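PDB 2E9Y: carbamate kinase from Aeropyrum pernix, which probably catalyses the reversible transfer of a phosphoryl group between ATP and carbamate. Local coordinates for residues A[139-142]-A[143-147]. Residues are numbered along the deposited sequence; the frame is centred on the assembly and turned at random.
Sequences REEA and EELSR
At the edge of the R139 guanidinium, near its plane, sits OE2 of E143, one turn further along the amphipathic α-helix 139-149; the carboxylate stands almost perpendicular to the guanidinium, the two planes 88° apart. This i/i+4 salt bridge uses NE rather than the terminal nitrogens, and at 3.4 Å from R139 NE to E143 OE2 its hydrogen bond is weak, though nearly straight. R139 reaches it with CG anti to its backbone N (chi1 179°) and an extended chain, while E143 leans back along the helix and lays CG against the R139 carbonyl oxygen. Long, flexible charged chains suit this exposed surface. E140 OE2 lies 4.1 Å from E143 OE1, a proximity of like charges that is probably unfavourable and partly offset by the arginine. A turn further on, the R147 guanidinium has E144 OE1 at its edge and forms a salt bridge through NH2 with E144 OE2, whose short, bent geometry leaves its exact form doubtful.

Another side of the helix faces the protein: A142, L145 and S146 all touch F153 of strand 152-155, in the small antiparallel sheet that accompanies this helix far from the centre of the chain. Alanine, being small, probably lets the helix lie close to that strand, and leucine adds a larger branched apolar group; its CD1 also lies alongside the E141 methylene CG, 4.0 Å away. Successive i to i+4 backbone bonds, including E143 N to R139 O at 2.9 Å, hold the turns together. Serine suits its place because a short side chain lets the hydroxyl reach backbone carbonyls: S146 OG is hydrogen-bonded with W151 O, and it also lies 3.1 Å from A142 O, the oxygen that accepts S146 N at 3.0 Å.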
loop_
_atom_site.group_PDB
_atom_site.type_symbol
_atom_site.label_atom_id
_atom_site.label_comp_id
_atom_site.label_asym_id
_atom_site.label_seq_id
_atom_site.Cartn_x
_atom_site.Cartn_y
_atom_site.Cartn_z
ATOM N N ARG A 139 25.843 -20.540 3.924
ATOM C CA ARG A 139 25.488 -21.829 4.498
ATOM C C ARG A 139 25.089 -21.768 5.971
ATOM O O ARG A 139 24.032 -22.272 6.358
ATOM C CB ARG A 139 26.647 -22.809 4.324
ATOM C CG ARG A 139 26.386 -24.178 4.915
ATOM C CD ARG A 139 27.598 -25.076 4.752
ATOM N NE ARG A 139 27.429 -26.346 5.446
ATOM C CZ ARG A 139 28.308 -27.340 5.409
ATOM N NH1 ARG A 139 29.427 -27.215 4.705
ATOM N NH2 ARG A 139 28.067 -28.463 6.074
ATOM N N GLU A 140 25.936 -21.158 6.793
ATOM C CA GLU A 140 25.661 -21.063 8.221
ATOM C C GLU A 140 24.364 -20.324 8.530
ATOM O O GLU A 140 23.560 -20.782 9.341
ATOM C CB GLU A 140 26.831 -20.384 8.939
ATOM C CG GLU A 140 28.139 -21.153 8.821
ATOM C CD GLU A 140 27.985 -22.622 9.184
ATOM O OE1 GLU A 140 27.519 -22.917 10.307
ATOM O OE2 GLU A 140 28.331 -23.483 8.345
ATOM N N GLU A 141 24.160 -19.181 7.883
ATOM C CA GLU A 141 22.953 -18.400 8.111
ATOM C C GLU A 141 21.708 -19.146 7.629
ATOM O O GLU A 141 20.673 -19.135 8.295
ATOM C CB GLU A 141 23.065 -17.043 7.410
ATOM C CG GLU A 141 21.802 -16.203 7.474
ATOM C CD GLU A 141 22.028 -14.764 7.043
ATOM O OE1 GLU A 141 22.814 -14.537 6.098
ATOM O OE2 GLU A 141 21.409 -13.858 7.643
ATOM N N ALA A 142 21.812 -19.793 6.472
ATOM C CA ALA A 142 20.684 -20.533 5.920
ATOM C C ALA A 142 20.299 -21.715 6.810
ATOM O O ALA A 142 19.119 -21.948 7.069
ATOM C CB ALA A 142 21.015 -21.021 4.510
ATOM N N GLU A 143 21.290 -22.461 7.286
ATOM C CA GLU A 143 20.995 -23.610 8.139
ATOM C C GLU A 143 20.336 -23.151 9.436
ATOM O O GLU A 143 19.490 -23.850 9.993
ATOM C CB GLU A 143 22.275 -24.396 8.437
ATOM C CG GLU A 143 22.981 -24.882 7.181
ATOM C CD GLU A 143 24.115 -25.841 7.473
ATOM O OE1 GLU A 143 24.851 -25.616 8.458
ATOM O OE2 GLU A 143 24.276 -26.812 6.705
ATOM N N GLU A 144 20.714 -21.966 9.900
ATOM C CA GLU A 144 20.155 -21.406 11.124
ATOM C C GLU A 144 18.697 -21.001 10.908
ATOM O O GLU A 144 17.833 -21.271 11.746
ATOM C CB GLU A 144 20.985 -20.196 11.562
ATOM C CG GLU A 144 20.500 -19.510 12.829
ATOM C CD GLU A 144 20.373 -20.463 14.002
ATOM O OE1 GLU A 144 21.314 -21.247 14.243
ATOM O OE2 GLU A 144 19.331 -20.420 14.689
ATOM N N LEU A 145 18.426 -20.354 9.780
ATOM C CA LEU A 145 17.070 -19.924 9.455
ATOM C C LEU A 145 16.146 -21.130 9.304
ATOM O O LEU A 145 14.965 -21.060 9.650
ATOM C CB LEU A 145 17.071 -19.099 8.163
ATOM C CG LEU A 145 17.694 -17.702 8.273
ATOM C CD1 LEU A 145 17.942 -17.123 6.892
ATOM C CD2 LEU A 145 16.764 -16.800 9.074
ATOM N N SER A 146 16.688 -22.233 8.792
ATOM C CA SER A 146 15.906 -23.452 8.611
ATOM C C SER A 146 15.591 -24.069 9.969
ATOM O O SER A 146 14.487 -24.557 10.197
ATOM C CB SER A 146 16.673 -24.466 7.758
ATOM O OG SER A 146 16.899 -23.975 6.447
ATOM N N ARG A 147 16.568 -24.041 10.868
ATOM C CA ARG A 147 16.390 -24.604 12.201
ATOM C C ARG A 147 15.471 -23.743 13.061
ATOM O O ARG A 147 14.646 -24.261 13.813
ATOM C CB ARG A 147 17.742 -24.738 12.903
ATOM C CG ARG A 147 17.666 -25.407 14.267
ATOM C CD ARG A 147 18.913 -25.119 15.093
ATOM N NE ARG A 147 19.003 -23.709 15.472
ATOM C CZ ARG A 147 18.131 -23.088 16.261
ATOM N NH1 ARG A 147 17.095 -23.749 16.761
ATOM N NH2 ARG A 147 18.291 -21.803 16.550
#